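Long-range contact in ABC transporter substrate binding protein (Ribose) (Agrobacterium vitis, PDB 4WUT), which probably binds sugars for an ABC transporter, here holding beta-D-fucopyranose in the cleft between its two lobes: residues Gly24-Thr36 with Ala78-Ser91. Numbering follows the deposited sequence.
With FCB (beta-D-fucopyranose), chain E.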
loop_
_atom_site.group_PDB
_atom_site.type_symbol
_atom_site.label_atom_id
_atom_site.label_comp_id
_atom_site.label_asym_id
_atom_site.label_seq_id
_atom_site.Cartn_x
_atom_site.Cartn_y
_atom_site.Cartn_z
ATOM N N GLY A 24 13.551 -4.768 25.486
ATOM C CA GLY A 24 12.932 -3.520 25.090
ATOM C C GLY A 24 12.604 -3.508 23.612
ATOM O O GLY A 24 12.794 -2.494 22.939
ATOM N N GLU A 25 12.108 -4.636 23.108
ATOM C CA GLU A 25 11.833 -4.792 21.682
ATOM C C GLU A 25 10.506 -4.194 21.237
ATOM O O GLU A 25 9.456 -4.476 21.813
ATOM C CB GLU A 25 11.832 -6.276 21.295
ATOM C CG GLU A 25 11.538 -6.517 19.828
ATOM C CD GLU A 25 11.545 -7.983 19.431
ATOM O OE1 GLU A 25 11.873 -8.848 20.278
ATOM O OE2 GLU A 25 11.201 -8.262 18.260
ATOM N N ILE A 26 10.560 -3.383 20.188
ATOM C CA ILE A 26 9.366 -2.999 19.441
ATOM C C ILE A 26 9.376 -3.788 18.123
ATOM O O ILE A 26 10.250 -3.588 17.298
ATOM C CB ILE A 26 9.355 -1.494 19.167
ATOM C CG1 ILE A 26 9.213 -0.719 20.487
ATOM C CG2 ILE A 26 8.223 -1.135 18.229
ATOM C CD1 ILE A 26 9.229 0.776 20.314
ATOM N N ALA A 27 8.431 -4.703 17.946
ATOM C CA ALA A 27 8.430 -5.585 16.782
ATOM C C ALA A 27 7.653 -4.944 15.643
ATOM O O ALA A 27 6.449 -4.728 15.754
ATOM C CB ALA A 27 7.833 -6.949 17.146
ATOM N N VAL A 28 8.357 -4.619 14.561
ATOM C CA VAL A 28 7.714 -4.142 13.354
ATOM C C VAL A 28 7.510 -5.330 12.428
ATOM O O VAL A 28 8.476 -6.023 12.069
ATOM C CB VAL A 28 8.559 -3.075 12.656
ATOM C CG1 VAL A 28 7.826 -2.546 11.435
ATOM C CG2 VAL A 28 8.898 -1.953 13.627
ATOM N N ILE A 29 6.252 -5.566 12.080
ATOM C CA ILE A 29 5.863 -6.718 11.283
ATOM C C ILE A 29 5.082 -6.249 10.065
ATOM O O ILE A 29 3.995 -5.649 10.184
ATOM C CB ILE A 29 5.034 -7.731 12.124
ATOM C CG1 ILE A 29 5.872 -8.262 13.283
ATOM C CG2 ILE A 29 4.519 -8.882 11.230
ATOM C CD1 ILE A 29 5.084 -9.073 14.305
ATOM N N VAL A 30 5.650 -6.482 8.886
ATOM C CA VAL A 30 5.062 -5.997 7.655
ATOM C C VAL A 30 4.690 -7.140 6.725
ATOM O O VAL A 30 4.914 -8.304 7.060
ATOM C CB VAL A 30 5.997 -4.994 6.935
ATOM C CG1 VAL A 30 6.200 -3.736 7.803
ATOM C CG2 VAL A 30 7.315 -5.623 6.570
ATOM N N LYS A 31 4.094 -6.842 5.567
ATOM C CA LYS A 31 3.554 -7.905 4.740
ATOM C C LYS A 31 4.613 -8.752 4.034
ATOM O O LYS A 31 4.371 -9.903 3.737
ATOM C CB LYS A 31 2.592 -7.369 3.692
ATOM C CG LYS A 31 1.387 -6.585 4.246
ATOM C CD LYS A 31 0.468 -6.191 3.102
ATOM C CE LYS A 31 -0.628 -5.217 3.501
ATOM N NZ LYS A 31 -1.461 -4.903 2.320
ATOM N N THR A 32 5.760 -8.135 3.743
ATOM C CA THR A 32 6.903 -8.842 3.186
ATOM C C THR A 32 8.099 -7.921 3.335
ATOM O O THR A 32 7.947 -6.707 3.389
ATOM C CB THR A 32 6.725 -9.197 1.701
ATOM O OG1 THR A 32 7.857 -9.956 1.264
ATOM C CG2 THR A 32 6.573 -7.946 0.825
ATOM N N VAL A 33 9.293 -8.483 3.454
ATOM C CA VAL A 33 10.486 -7.643 3.544
ATOM C C VAL A 33 11.048 -7.390 2.145
ATOM O O VAL A 33 11.789 -6.423 1.923
ATOM C CB VAL A 33 11.555 -8.276 4.445
ATOM C CG1 VAL A 33 11.130 -8.164 5.904
ATOM C CG2 VAL A 33 11.803 -9.731 4.039
ATOM N N ASN A 34 10.657 -8.244 1.203
ATOM C CA ASN A 34 11.113 -8.149 -0.179
ATOM C C ASN A 34 10.381 -7.079 -0.971
ATOM O O ASN A 34 9.585 -7.408 -1.867
ATOM C CB ASN A 34 10.907 -9.495 -0.873
ATOM C CG ASN A 34 11.578 -10.633 -0.138
ATOM O OD1 ASN A 34 12.674 -10.468 0.409
ATOM N ND2 ASN A 34 10.928 -11.804 -0.123
ATOM N N SER A 35 10.661 -5.808 -0.664
ATOM C CA SER A 35 9.872 -4.724 -1.208
ATOM C C SER A 35 10.508 -3.354 -0.965
ATOM O O SER A 35 10.848 -3.005 0.175
ATOM C CB SER A 35 8.489 -4.791 -0.547
ATOM O OG SER A 35 7.774 -3.604 -0.702
ATOM N N THR A 36 10.649 -2.550 -2.013
ATOM C CA THR A 36 11.192 -1.206 -1.819
ATOM C C THR A 36 10.214 -0.354 -0.988
ATOM O O THR A 36 10.637 0.478 -0.208
ATOM C CB THR A 36 11.617 -0.498 -3.153
ATOM O OG1 THR A 36 10.618 -0.679 -4.156
ATOM C CG2 THR A 36 12.912 -1.061 -3.670
ATOM N N ALA A 78 5.638 -12.844 18.518
ATOM C CA ALA A 78 5.980 -11.575 19.161
ATOM C C ALA A 78 5.264 -11.455 20.509
ATOM O O ALA A 78 5.849 -11.041 21.504
ATOM C CB ALA A 78 5.645 -10.396 18.244
ATOM N N VAL A 79 3.990 -11.805 20.539
ATOM C CA VAL A 79 3.238 -11.778 21.790
ATOM C C VAL A 79 3.822 -12.770 22.795
ATOM O O VAL A 79 3.953 -12.481 23.993
ATOM C CB VAL A 79 1.764 -12.086 21.534
ATOM C CG1 VAL A 79 1.012 -12.246 22.839
ATOM C CG2 VAL A 79 1.127 -10.997 20.701
ATOM N N ASN A 80 4.167 -13.960 22.323
ATOM C CA ASN A 80 4.662 -14.987 23.224
ATOM C C ASN A 80 6.025 -14.674 23.817
ATOM O O ASN A 80 6.317 -15.096 24.935
ATOM C CB ASN A 80 4.676 -16.350 22.517
ATOM C CG ASN A 80 3.272 -16.888 22.290
ATOM O OD1 ASN A 80 2.321 -16.450 22.937
ATOM N ND2 ASN A 80 3.133 -17.827 21.363
ATOM N N ARG A 81 6.857 -13.935 23.090
ATOM C CA ARG A 81 8.143 -13.506 23.631
ATOM C C ARG A 81 8.073 -12.160 24.359
ATOM O O ARG A 81 9.102 -11.630 24.777
ATOM C CB ARG A 81 9.248 -13.518 22.563
ATOM C CG ARG A 81 9.219 -12.421 21.563
ATOM C CD ARG A 81 10.433 -12.464 20.625
ATOM N NE ARG A 81 10.301 -11.438 19.603
ATOM C CZ ARG A 81 9.697 -11.617 18.432
ATOM N NH1 ARG A 81 9.185 -12.803 18.106
ATOM N NH2 ARG A 81 9.594 -10.600 17.584
ATOM N N LYS A 82 6.855 -11.645 24.523
ATOM C CA LYS A 82 6.584 -10.499 25.384
ATOM C C LYS A 82 7.308 -9.237 24.964
ATOM O O LYS A 82 7.923 -8.554 25.790
ATOM C CB LYS A 82 6.921 -10.832 26.837
ATOM C CG LYS A 82 5.721 -11.285 27.620
ATOM C CD LYS A 82 5.501 -12.777 27.510
ATOM C CE LYS A 82 5.441 -13.407 28.902
ATOM N NZ LYS A 82 6.312 -14.605 29.027
ATOM N N VAL A 83 7.227 -8.932 23.675
ATOM C CA VAL A 83 7.773 -7.686 23.158
ATOM C C VAL A 83 7.039 -6.535 23.819
ATOM O O VAL A 83 5.926 -6.696 24.338
ATOM C CB VAL A 83 7.635 -7.583 21.617
ATOM C CG1 VAL A 83 8.371 -8.738 20.923
ATOM C CG2 VAL A 83 6.189 -7.568 21.186
ATOM N N ASP A 84 7.680 -5.375 23.841
ATOM C CA ASP A 84 7.078 -4.207 24.476
ATOM C C ASP A 84 5.911 -3.646 23.661
ATOM O O ASP A 84 4.991 -3.078 24.232
ATOM C CB ASP A 84 8.114 -3.097 24.686
ATOM C CG ASP A 84 9.155 -3.448 25.727
ATOM O OD1 ASP A 84 9.004 -4.473 26.423
ATOM O OD2 ASP A 84 10.122 -2.669 25.848
ATOM N N ALA A 85 5.965 -3.790 22.333
ATOM C CA ALA A 85 4.961 -3.195 21.433
ATOM C C ALA A 85 5.083 -3.780 20.036
ATOM O O ALA A 85 6.115 -4.336 19.677
ATOM C CB ALA A 85 5.133 -1.674 21.356
ATOM N N ILE A 86 4.030 -3.618 19.259
ATOM C CA ILE A 86 3.961 -4.168 17.916
ATOM C C ILE A 86 3.462 -3.106 16.953
ATOM O O ILE A 86 2.445 -2.455 17.193
ATOM C CB ILE A 86 3.016 -5.389 17.849
ATOM C CG1 ILE A 86 3.550 -6.506 18.748
ATOM C CG2 ILE A 86 2.805 -5.831 16.377
ATOM C CD1 ILE A 86 2.587 -7.661 18.931
ATOM N N LEU A 87 4.211 -2.912 15.879
ATOM C CA LEU A 87 3.792 -2.091 14.753
ATOM C C LEU A 87 3.497 -3.061 13.629
ATOM O O LEU A 87 4.419 -3.733 13.150
ATOM C CB LEU A 87 4.909 -1.143 14.319
ATOM C CG LEU A 87 4.550 -0.088 13.267
ATOM C CD1 LEU A 87 3.438 0.824 13.813
ATOM C CD2 LEU A 87 5.733 0.722 12.818
ATOM N N LEU A 88 2.235 -3.139 13.205
ATOM C CA LEU A 88 1.788 -4.196 12.292
ATOM C C LEU A 88 1.114 -3.628 11.052
ATOM O O LEU A 88 0.213 -2.791 11.177
ATOM C CB LEU A 88 0.784 -5.104 13.001
ATOM C CG LEU A 88 0.133 -6.208 12.158
ATOM C CD1 LEU A 88 1.157 -7.222 11.621
ATOM C CD2 LEU A 88 -0.933 -6.900 12.994
ATOM N N ALA A 89 1.552 -4.073 9.871
ATOM C CA ALA A 89 0.824 -3.867 8.621
ATOM C C ALA A 89 0.174 -5.204 8.265
ATOM O O ALA A 89 0.824 -6.087 7.677
ATOM C CB ALA A 89 1.741 -3.424 7.506
ATOM N N PRO A 90 -1.084 -5.384 8.653
ATOM C CA PRO A 90 -1.677 -6.726 8.572
ATOM C C PRO A 90 -1.935 -7.133 7.141
ATOM O O PRO A 90 -2.486 -6.349 6.366
ATOM C CB PRO A 90 -2.998 -6.587 9.335
ATOM C CG PRO A 90 -3.309 -5.150 9.258
ATOM C CD PRO A 90 -1.996 -4.430 9.305
ATOM N N SER A 91 -1.568 -8.369 6.787
ATOM C CA SER A 91 -1.735 -8.849 5.424
ATOM C C SER A 91 -3.189 -9.203 5.088
ATOM O O SER A 91 -3.531 -9.365 3.908
ATOM C CB SER A 91 -0.829 -10.040 5.175
ATOM O OG SER A 91 0.521 -9.634 5.321
HETATM C C1 FCB E . 1.405 -0.470 -1.088
HETATM C C2 FCB E . 0.267 -0.989 -0.219
HETATM C C3 FCB E . 0.723 -1.962 0.724
HETATM C C4 FCB E . 1.512 -3.092 0.010
HETATM C C5 FCB E . 2.593 -2.366 -0.838
HETATM C C6 FCB E . 3.489 -3.362 -1.631
HETATM O O1 FCB E . 0.816 0.180 -2.112
HETATM O O2 FCB E . -0.250 0.165 0.500
HETATM O O3 FCB E . -0.460 -2.491 1.377
HETATM O O4 FCB E . 0.637 -3.924 -0.791
HETATM O O5 FCB E . 2.005 -1.565 -1.766
HETATM O O HOH W 1 10.607 -6.837 24.969
HETATM O O HOH W 2 2.327 -11.575 4.765
#
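Glu25 OE2 is held by two partners: Arg81 NH2 donates to it at 2.9 Å, and Thr58 OG1 of strand 56-60 hydrogen-bonds to the same oxygen. The salt bridge lies at the N-terminal end of strand 25-29, in the Rossmann-like parallel sheet of a periplasmic binding protein. Arg81 NE meets Glu25 OE1 at 3.1 Å, so the guanidinium engages the carboxylate side-on, its two nitrogens on the syn sides but about 30° out of the carboxylate plane; the two planes are 21° apart. Glu25 reaches there because its chain is fully extended, CG anti to the backbone N, passing Val83 CG1 on the way. Helix 68-80 carries the chain from strand 56-60 to strand 85-88 in a beta-alpha-beta crossover, with 25-29 between them in the sheet. Asp84 N to Glu25 O leads into the ladder of Ala27 N to Ala85 O, Leu87 N to Ala27 O, Ile29 N to Leu87 O (2.8 Å, 171° at the hydrogen) and Ala89 N to Ile29 O. On the helix-facing side Ile29 CG2 touches Leu88 CD1 at 3.8 Å, while Ile29 CD1 reaches Ala78 CB. Val28 and Leu87 run side by side on the other face. Beyond the strands, Lys31 extends past Ser91 OG, and its NZ donates to the fucose O3 at 2.8 Å.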